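Local atomic coordinates of erythrocyte membrane protein 1 (Plasmodium falciparum, PDB entry 6S8T), a protein that binds the host adhesion receptor ICAM-1 through the DBLbeta domain described here, one piece of the larger PfEMP1 adhesin of infected erythrocytes. Residues 87-92 with 154-159; 174-179 with 276-281; 255-260 with 283-288. All coordinates share one frame; numbering follows the deposited sequence. Where two conformers were deposited one is given.

Overall arrangement
The three contacts belong to the helical DBLbeta domain. From the N terminus, the loop after helix 16-32 is met first: interaction 1 lays its residues 87-92 on helix 137-163, closing a 61-residue span that holds the small two-stranded sheet, several short helices and the first part of helix 137-163. The chain then enters helix 172-194, which interaction 2 joins by a disulfide to residues 276-281. Interaction 3 opens inside that span, on helix 246-268, and closes beyond it at 283-288, so interactions 2 and 3 cross, touching through Y280, T285 and P286. Interactions 1 and 2, centres about 16 Å apart, meet where I157 packs on I178; interactions 1 and 3 do not touch.

Interaction 1 (87-92 with 154-159); sequences NERFKI and DEIIKR
R159, on helix 137-163, reaches from beside the F90 ring to the amide of N87, and its atoms trace much of the contact. Its CB lies at the edge of the ring, 4.1 Å from F90 CD2. From there the chain runs extended to NE, which bridges back within the helix to E155 OE2 at 2.7 Å, a salt bridge whose hydrogen bond is bent and weak. At the tip, NH2 donates to N87 OD1 over 2.7 Å with an N-H...O angle of 142°; the donor stands well above the amide plane. The same NH2 also forms a salt bridge with D84, which gives R159 one carboxylate at NE and another at NH2. Deeper in the contact, the F90 ring approaches I156 obliquely, CZ lying 3.8 Å from I156 CG2. R89 crosses I156 at about a right angle: I156 CG1 sits over one face of the guanidinium, toward the rim and 3.7 Å from R89 NH1, while E155 CG comes to its edge. The charge of R89 is met by D152, in the preceding helical turn. Two arginines thus lie close together, R89 NH2 being 5.7 Å from R159 NE, a repulsion probably eased by D152 on R89 and by E155 and D84 on R159. The loop is therefore held to the helix by a small apolar patch, F90 on I156, beside a cluster of paired charges.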
# COMPACT_ATOMS: atom_id res chain seq x y z
N ASN A 87 15.02 -5.03 11.07
CA ASN A 87 13.86 -4.62 11.87
C ASN A 87 13.52 -3.14 11.63
O ASN A 87 13.53 -2.31 12.55
CB ASN A 87 14.09 -4.90 13.36
CG ASN A 87 14.17 -6.38 13.65
OD1 ASN A 87 13.15 -7.05 13.84
ND2 ASN A 87 15.39 -6.92 13.69
N GLU A 88 13.23 -2.83 10.37
CA GLU A 88 12.85 -1.48 9.98
C GLU A 88 11.41 -1.38 9.50
O GLU A 88 10.95 -0.26 9.22
CB GLU A 88 13.78 -0.97 8.87
CG GLU A 88 15.22 -0.81 9.28
CD GLU A 88 16.10 -0.37 8.14
OE1 GLU A 88 15.67 -0.51 6.97
OE2 GLU A 88 17.21 0.13 8.40
N ARG A 89 10.68 -2.50 9.42
CA ARG A 89 9.43 -2.53 8.66
C ARG A 89 8.39 -1.56 9.21
O ARG A 89 7.70 -0.88 8.45
CB ARG A 89 8.87 -3.95 8.62
CG ARG A 89 7.67 -4.10 7.69
CD ARG A 89 7.20 -5.54 7.58
NE ARG A 89 6.16 -5.68 6.56
CZ ARG A 89 5.49 -6.80 6.30
NH1 ARG A 89 4.56 -6.81 5.35
NH2 ARG A 89 5.73 -7.90 7.00
N PHE A 90 8.26 -1.49 10.54
CA PHE A 90 7.27 -0.61 11.14
C PHE A 90 7.90 0.31 12.18
O PHE A 90 7.25 0.69 13.16
CB PHE A 90 6.12 -1.43 11.75
CG PHE A 90 5.28 -2.14 10.73
CD1 PHE A 90 4.41 -1.44 9.91
CD2 PHE A 90 5.36 -3.52 10.58
CE1 PHE A 90 3.63 -2.09 8.97
CE2 PHE A 90 4.59 -4.18 9.64
CZ PHE A 90 3.72 -3.46 8.83
N LYS A 91 9.15 0.68 11.97
CA LYS A 91 9.83 1.62 12.85
C LYS A 91 9.56 3.05 12.38
O LYS A 91 9.67 3.35 11.19
CB LYS A 91 11.34 1.35 12.88
CG LYS A 91 12.09 2.21 13.87
CD LYS A 91 13.57 1.86 13.91
CE LYS A 91 14.33 2.76 14.87
NZ LYS A 91 15.78 2.45 14.90
N ILE A 92 9.20 3.92 13.33
CA ILE A 92 8.94 5.32 13.02
C ILE A 92 10.23 5.99 12.58
O ILE A 92 11.27 5.88 13.24
CB ILE A 92 8.33 6.03 14.25
CG1 ILE A 92 6.91 5.54 14.51
CG2 ILE A 92 8.35 7.54 14.07
CD1 ILE A 92 6.26 6.16 15.73
N ASP A 154 0.16 -12.15 9.99
CA ASP A 154 0.66 -12.44 11.33
C ASP A 154 1.94 -11.67 11.62
O ASP A 154 2.13 -11.17 12.73
CB ASP A 154 0.88 -13.95 11.48
CG ASP A 154 1.34 -14.33 12.88
OD1 ASP A 154 0.57 -14.11 13.85
OD2 ASP A 154 2.46 -14.87 13.01
N GLU A 155 2.82 -11.53 10.62
CA GLU A 155 4.06 -10.80 10.82
C GLU A 155 3.82 -9.30 10.99
O GLU A 155 4.55 -8.64 11.72
CB GLU A 155 5.01 -11.05 9.64
CG GLU A 155 6.45 -10.66 9.90
CD GLU A 155 7.15 -11.61 10.86
OE1 GLU A 155 6.70 -12.77 10.98
OE2 GLU A 155 8.13 -11.20 11.51
N ILE A 156 2.80 -8.76 10.31
CA ILE A 156 2.49 -7.34 10.45
C ILE A 156 2.05 -7.02 11.87
O ILE A 156 2.51 -6.04 12.47
CB ILE A 156 1.42 -6.92 9.42
CG1 ILE A 156 2.02 -6.83 8.02
CG2 ILE A 156 0.79 -5.59 9.82
CD1 ILE A 156 0.97 -6.62 6.93
N ILE A 157 1.17 -7.84 12.43
CA ILE A 157 0.66 -7.59 13.77
C ILE A 157 1.79 -7.64 14.80
O ILE A 157 1.91 -6.76 15.65
CB ILE A 157 -0.47 -8.58 14.10
CG1 ILE A 157 -1.65 -8.35 13.15
CG2 ILE A 157 -0.90 -8.45 15.56
CD1 ILE A 157 -2.78 -9.34 13.29
N LYS A 158 2.64 -8.67 14.71
CA LYS A 158 3.69 -8.83 15.71
C LYS A 158 4.79 -7.79 15.57
O LYS A 158 5.27 -7.24 16.57
CB LYS A 158 4.28 -10.24 15.63
CG LYS A 158 3.29 -11.35 15.98
CD LYS A 158 3.95 -12.72 15.92
CE LYS A 158 2.95 -13.84 16.20
NZ LYS A 158 2.30 -13.69 17.54
N ARG A 159 5.22 -7.50 14.33
CA ARG A 159 6.32 -6.55 14.15
C ARG A 159 5.88 -5.12 14.41
O ARG A 159 6.71 -4.29 14.82
CB ARG A 159 6.91 -6.67 12.75
CG ARG A 159 7.80 -7.88 12.56
CD ARG A 159 8.53 -7.84 11.24
NE ARG A 159 9.52 -8.90 11.13
CZ ARG A 159 10.78 -8.80 11.55
NH1 ARG A 159 11.61 -9.82 11.42
NH2 ARG A 159 11.20 -7.67 12.10

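Interaction 2 (174-179 with 276-281); sequences DQESIC and GDCHYN
The C179-C278 disulfide makes this a covalent contact, joining the first half of helix 172-194 to the loop between helices 246-268 and 293-319. The SG atoms of C179 and C278 are bonded at 2.0 Å with a chi3 of 99°, close to the relaxed right angle of a disulfide. N281 brings its amide up to the bridge, ND2 lying 3.5 Å from C179 SG. One turn earlier on the helix, E176 provides the polar part of the contact. Its chain is extended beyond CG, and OE2 accepts the backbone N-H of D277 at 3.1 Å through the lone pair that faces away from the other oxygen; the bond is nearly straight. The same OE2 lies 3.5 Å from the CA of G276, a glycine with a positive phi of 63°. E176 and D277 cross at about a right angle, with CG of E176 3.9 Å from CB of D277. Their carboxylates are also near neighbours, a repulsion probably eased by R180, which forms a salt bridge with D277. Within the loop, G276 O receives both the backbone N and ND1 of H279, and a type I turn follows from C278 to N281, folding the chain back beside the bridge. Such disulfide cross-linking of helices and long connecting loops is characteristic of the cysteine-rich Duffy-binding-like fold.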
# COMPACT_ATOMS: atom_id res chain seq x y z
N ASP A 174 -3.86 2.76 17.53
CA ASP A 174 -2.86 1.82 17.04
C ASP A 174 -3.51 0.57 16.46
O ASP A 174 -2.98 -0.02 15.52
CB ASP A 174 -1.89 1.45 18.16
CG ASP A 174 -1.05 2.62 18.62
OD1 ASP A 174 -0.71 3.48 17.77
OD2 ASP A 174 -0.73 2.69 19.82
N GLN A 175 -4.66 0.15 17.01
CA GLN A 175 -5.37 -0.99 16.44
C GLN A 175 -5.86 -0.67 15.03
O GLN A 175 -5.73 -1.50 14.12
CB GLN A 175 -6.54 -1.39 17.34
CG GLN A 175 -6.12 -1.89 18.71
CD GLN A 175 -7.26 -2.50 19.51
OE1 GLN A 175 -7.84 -3.51 19.10
NE2 GLN A 175 -7.58 -1.90 20.64
N GLU A 176 -6.41 0.53 14.82
CA GLU A 176 -6.87 0.90 13.48
C GLU A 176 -5.70 0.99 12.51
O GLU A 176 -5.83 0.59 11.34
CB GLU A 176 -7.64 2.21 13.54
CG GLU A 176 -9.15 2.03 13.50
CD GLU A 176 -9.90 3.34 13.58
OE1 GLU A 176 -9.50 4.21 14.39
OE2 GLU A 176 -10.88 3.51 12.83
N SER A 177 -4.56 1.49 12.96
CA SER A 177 -3.39 1.57 12.10
C SER A 177 -2.91 0.18 11.68
O SER A 177 -2.48 -0.01 10.54
CB SER A 177 -2.27 2.34 12.81
OG SER A 177 -1.15 2.54 11.96
N ILE A 178 -2.99 -0.79 12.59
CA ILE A 178 -2.61 -2.16 12.25
C ILE A 178 -3.62 -2.77 11.28
O ILE A 178 -3.25 -3.47 10.33
CB ILE A 178 -2.49 -3.02 13.53
CG1 ILE A 178 -1.38 -2.49 14.44
CG2 ILE A 178 -2.21 -4.47 13.17
CD1 ILE A 178 -1.25 -3.26 15.75
N CYS A 179 -4.92 -2.50 11.49
CA CYS A 179 -5.94 -3.00 10.58
C CYS A 179 -5.74 -2.44 9.17
O CYS A 179 -5.90 -3.17 8.18
CB CYS A 179 -7.33 -2.66 11.12
SG CYS A 179 -7.81 -3.57 12.64
N GLY A 276 -14.77 0.94 13.01
CA GLY A 276 -13.83 1.78 12.29
C GLY A 276 -13.19 1.02 11.14
O GLY A 276 -13.84 0.24 10.44
N ASP A 277 -11.89 1.24 10.95
CA ASP A 277 -11.15 0.55 9.90
C ASP A 277 -10.97 -0.94 10.17
O ASP A 277 -10.52 -1.66 9.27
CB ASP A 277 -9.78 1.21 9.70
CG ASP A 277 -9.89 2.59 9.07
OD1 ASP A 277 -10.89 2.85 8.38
OD2 ASP A 277 -8.97 3.41 9.28
N CYS A 278 -11.31 -1.42 11.36
CA CYS A 278 -11.24 -2.84 11.69
C CYS A 278 -12.56 -3.57 11.47
O CYS A 278 -12.71 -4.69 11.95
CB CYS A 278 -10.79 -3.03 13.14
SG CYS A 278 -9.16 -2.36 13.58
N HIS A 279 -13.52 -2.97 10.75
CA HIS A 279 -14.84 -3.58 10.67
C HIS A 279 -14.93 -4.67 9.61
O HIS A 279 -16.00 -5.26 9.44
CB HIS A 279 -15.91 -2.52 10.43
CG HIS A 279 -16.05 -2.10 8.99
ND1 HIS A 279 -15.32 -1.07 8.45
CD2 HIS A 279 -16.85 -2.55 8.01
CE1 HIS A 279 -15.65 -0.92 7.18
NE2 HIS A 279 -16.58 -1.81 6.88
N TYR A 280 -13.84 -4.96 8.89
CA TYR A 280 -13.77 -6.11 8.00
C TYR A 280 -13.08 -7.32 8.64
O TYR A 280 -12.84 -8.31 7.96
CB TYR A 280 -13.04 -5.75 6.70
CG TYR A 280 -13.75 -4.72 5.85
CD1 TYR A 280 -14.94 -5.03 5.21
CD2 TYR A 280 -13.22 -3.45 5.67
CE1 TYR A 280 -15.59 -4.09 4.43
CE2 TYR A 280 -13.86 -2.51 4.88
CZ TYR A 280 -15.05 -2.84 4.27
OH TYR A 280 -15.69 -1.90 3.49
N ASN A 281 -12.77 -7.24 9.94
CA ASN A 281 -11.98 -8.30 10.57
C ASN A 281 -12.75 -9.61 10.67
O ASN A 281 -12.15 -10.68 10.55
CB ASN A 281 -11.50 -7.85 11.95
CG ASN A 281 -10.45 -6.75 11.87
OD1 ASN A 281 -10.16 -6.23 10.79
ND2 ASN A 281 -9.89 -6.40 13.02

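Interaction 3 (255-260 with 283-288); sequences ANRHQV and RGTPLD
H258 and T285 meet through a short hydrogen bond: ND1 of H258 donates to OG1 of T285 at 2.6 Å, with an N-H...O angle of 162° and the hydroxyl oxygen near the imidazole plane. CG of H258 is anti to the backbone N (chi1 174°), and the ring, turned about chi2 to 72°, presents its ND1 edge to T285. The other branch of T285 serves R257, with CG2 over one face of the guanidinium and 3.8 Å from NH1 of R257. At the guanidinium edge, R257 NH2 makes a weak, strongly bent bond to P286 O at 2.9 Å; the stronger partner of this NH2 is D289, in a salt bridge. A water lying in the guanidinium plane accepts from R257 NH1 at 3.2 Å and donates to T285 O at 2.9 Å, linking the arginine to a second loop carbonyl. The methyl CD2 of L287 comes obliquely to the guanidinium, 4.2 Å from R257 NH2.

Farther out, H24 of helix 16-32 touches both R257 and L287, while P286 packs against R183 and F186 of helix 172-194. On the helix side, N256 is hydrogen-bonded to the backbone of L39 and A41. R257 and H258, neighbours on helix 246-268, together hold the irregular connection to helix 293-319, through D289, a weak carbonyl bond, a water and the T285 hydroxyl: helix-to-connection packing within an almost wholly helical domain.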
# COMPACT_ATOMS: atom_id res chain seq x y z
N ALA A 255 -12.36 -14.24 -8.71
CA ALA A 255 -12.96 -15.49 -8.28
C ALA A 255 -12.50 -15.91 -6.88
O ALA A 255 -13.24 -16.60 -6.18
CB ALA A 255 -12.63 -16.60 -9.28
N ASN A 256 -11.30 -15.50 -6.46
CA ASN A 256 -10.71 -16.03 -5.24
C ASN A 256 -10.26 -14.96 -4.24
O ASN A 256 -9.64 -15.30 -3.24
CB ASN A 256 -9.52 -16.93 -5.57
CG ASN A 256 -9.91 -18.09 -6.47
OD1 ASN A 256 -10.63 -19.00 -6.05
ND2 ASN A 256 -9.41 -18.07 -7.70
N ARG A 257 -10.57 -13.68 -4.49
CA ARG A 257 -10.08 -12.63 -3.60
C ARG A 257 -10.64 -12.77 -2.19
O ARG A 257 -9.95 -12.42 -1.22
CB ARG A 257 -10.42 -11.25 -4.16
CG ARG A 257 -11.91 -10.99 -4.33
CD ARG A 257 -12.17 -9.70 -5.11
NE ARG A 257 -11.80 -8.51 -4.36
CZ ARG A 257 -12.61 -7.86 -3.53
NH1 ARG A 257 -13.85 -8.31 -3.33
NH2 ARG A 257 -12.20 -6.78 -2.90
N HIS A 258 -11.86 -13.28 -2.04
CA HIS A 258 -12.44 -13.38 -0.71
C HIS A 258 -11.76 -14.47 0.12
O HIS A 258 -11.52 -14.28 1.32
CB HIS A 258 -13.94 -13.65 -0.77
CG HIS A 258 -14.54 -13.90 0.57
ND1 HIS A 258 -14.71 -12.90 1.51
CD2 HIS A 258 -14.94 -15.05 1.17
CE1 HIS A 258 -15.22 -13.42 2.61
NE2 HIS A 258 -15.37 -14.72 2.43
N GLN A 259 -11.47 -15.62 -0.49
CA GLN A 259 -10.76 -16.67 0.24
C GLN A 259 -9.37 -16.22 0.66
O GLN A 259 -8.83 -16.71 1.66
CB GLN A 259 -10.67 -17.94 -0.61
CG GLN A 259 -12.00 -18.63 -0.83
CD GLN A 259 -11.87 -19.86 -1.72
OE1 GLN A 259 -11.91 -19.76 -2.94
NE2 GLN A 259 -11.72 -21.02 -1.09
N VAL A 260 -8.78 -15.29 -0.09
CA VAL A 260 -7.49 -14.74 0.31
C VAL A 260 -7.65 -13.88 1.56
O VAL A 260 -6.88 -14.01 2.52
CB VAL A 260 -6.87 -13.94 -0.86
CG1 VAL A 260 -5.63 -13.20 -0.40
CG2 VAL A 260 -6.54 -14.89 -2.02
N ARG A 283 -16.31 -9.88 9.26
CA ARG A 283 -17.37 -9.95 8.25
C ARG A 283 -16.99 -9.08 7.06
O ARG A 283 -16.55 -7.94 7.23
CB ARG A 283 -18.72 -9.48 8.82
CG ARG A 283 -19.32 -10.36 9.91
CD ARG A 283 -19.78 -11.70 9.36
NE ARG A 283 -20.57 -12.44 10.35
CZ ARG A 283 -20.04 -13.25 11.27
NH1 ARG A 283 -18.73 -13.43 11.32
NH2 ARG A 283 -20.83 -13.88 12.13
N GLY A 284 -17.18 -9.62 5.86
CA GLY A 284 -17.00 -8.85 4.64
C GLY A 284 -15.61 -8.93 4.06
O GLY A 284 -14.69 -9.58 4.59
N THR A 285 -15.44 -8.26 2.92
CA THR A 285 -14.17 -8.17 2.21
C THR A 285 -13.89 -6.71 1.90
O THR A 285 -14.77 -6.01 1.36
CB THR A 285 -14.20 -9.00 0.92
OG1 THR A 285 -14.62 -10.34 1.21
CG2 THR A 285 -12.83 -9.03 0.27
N PRO A 286 -12.69 -6.21 2.20
CA PRO A 286 -12.39 -4.80 1.92
C PRO A 286 -12.25 -4.54 0.43
O PRO A 286 -12.03 -5.45 -0.37
CB PRO A 286 -11.06 -4.58 2.65
CG PRO A 286 -10.44 -5.93 2.72
CD PRO A 286 -11.58 -6.89 2.88
N LEU A 287 -12.36 -3.26 0.07
CA LEU A 287 -12.31 -2.83 -1.32
C LEU A 287 -11.01 -2.12 -1.66
O LEU A 287 -10.93 -1.47 -2.71
CB LEU A 287 -13.51 -1.93 -1.63
CG LEU A 287 -14.88 -2.61 -1.62
CD1 LEU A 287 -15.99 -1.58 -1.73
CD2 LEU A 287 -14.98 -3.62 -2.76
N ASP A 288 -9.99 -2.23 -0.81
CA ASP A 288 -8.73 -1.54 -1.04
C ASP A 288 -8.06 -2.01 -2.33
O ASP A 288 -7.33 -1.24 -2.97
CB ASP A 288 -7.79 -1.74 0.15
CG ASP A 288 -8.38 -1.22 1.46
OD1 ASP A 288 -9.41 -1.76 1.92
OD2 ASP A 288 -7.81 -0.26 2.03
O HOH W 1 -15.67 -6.52 -1.38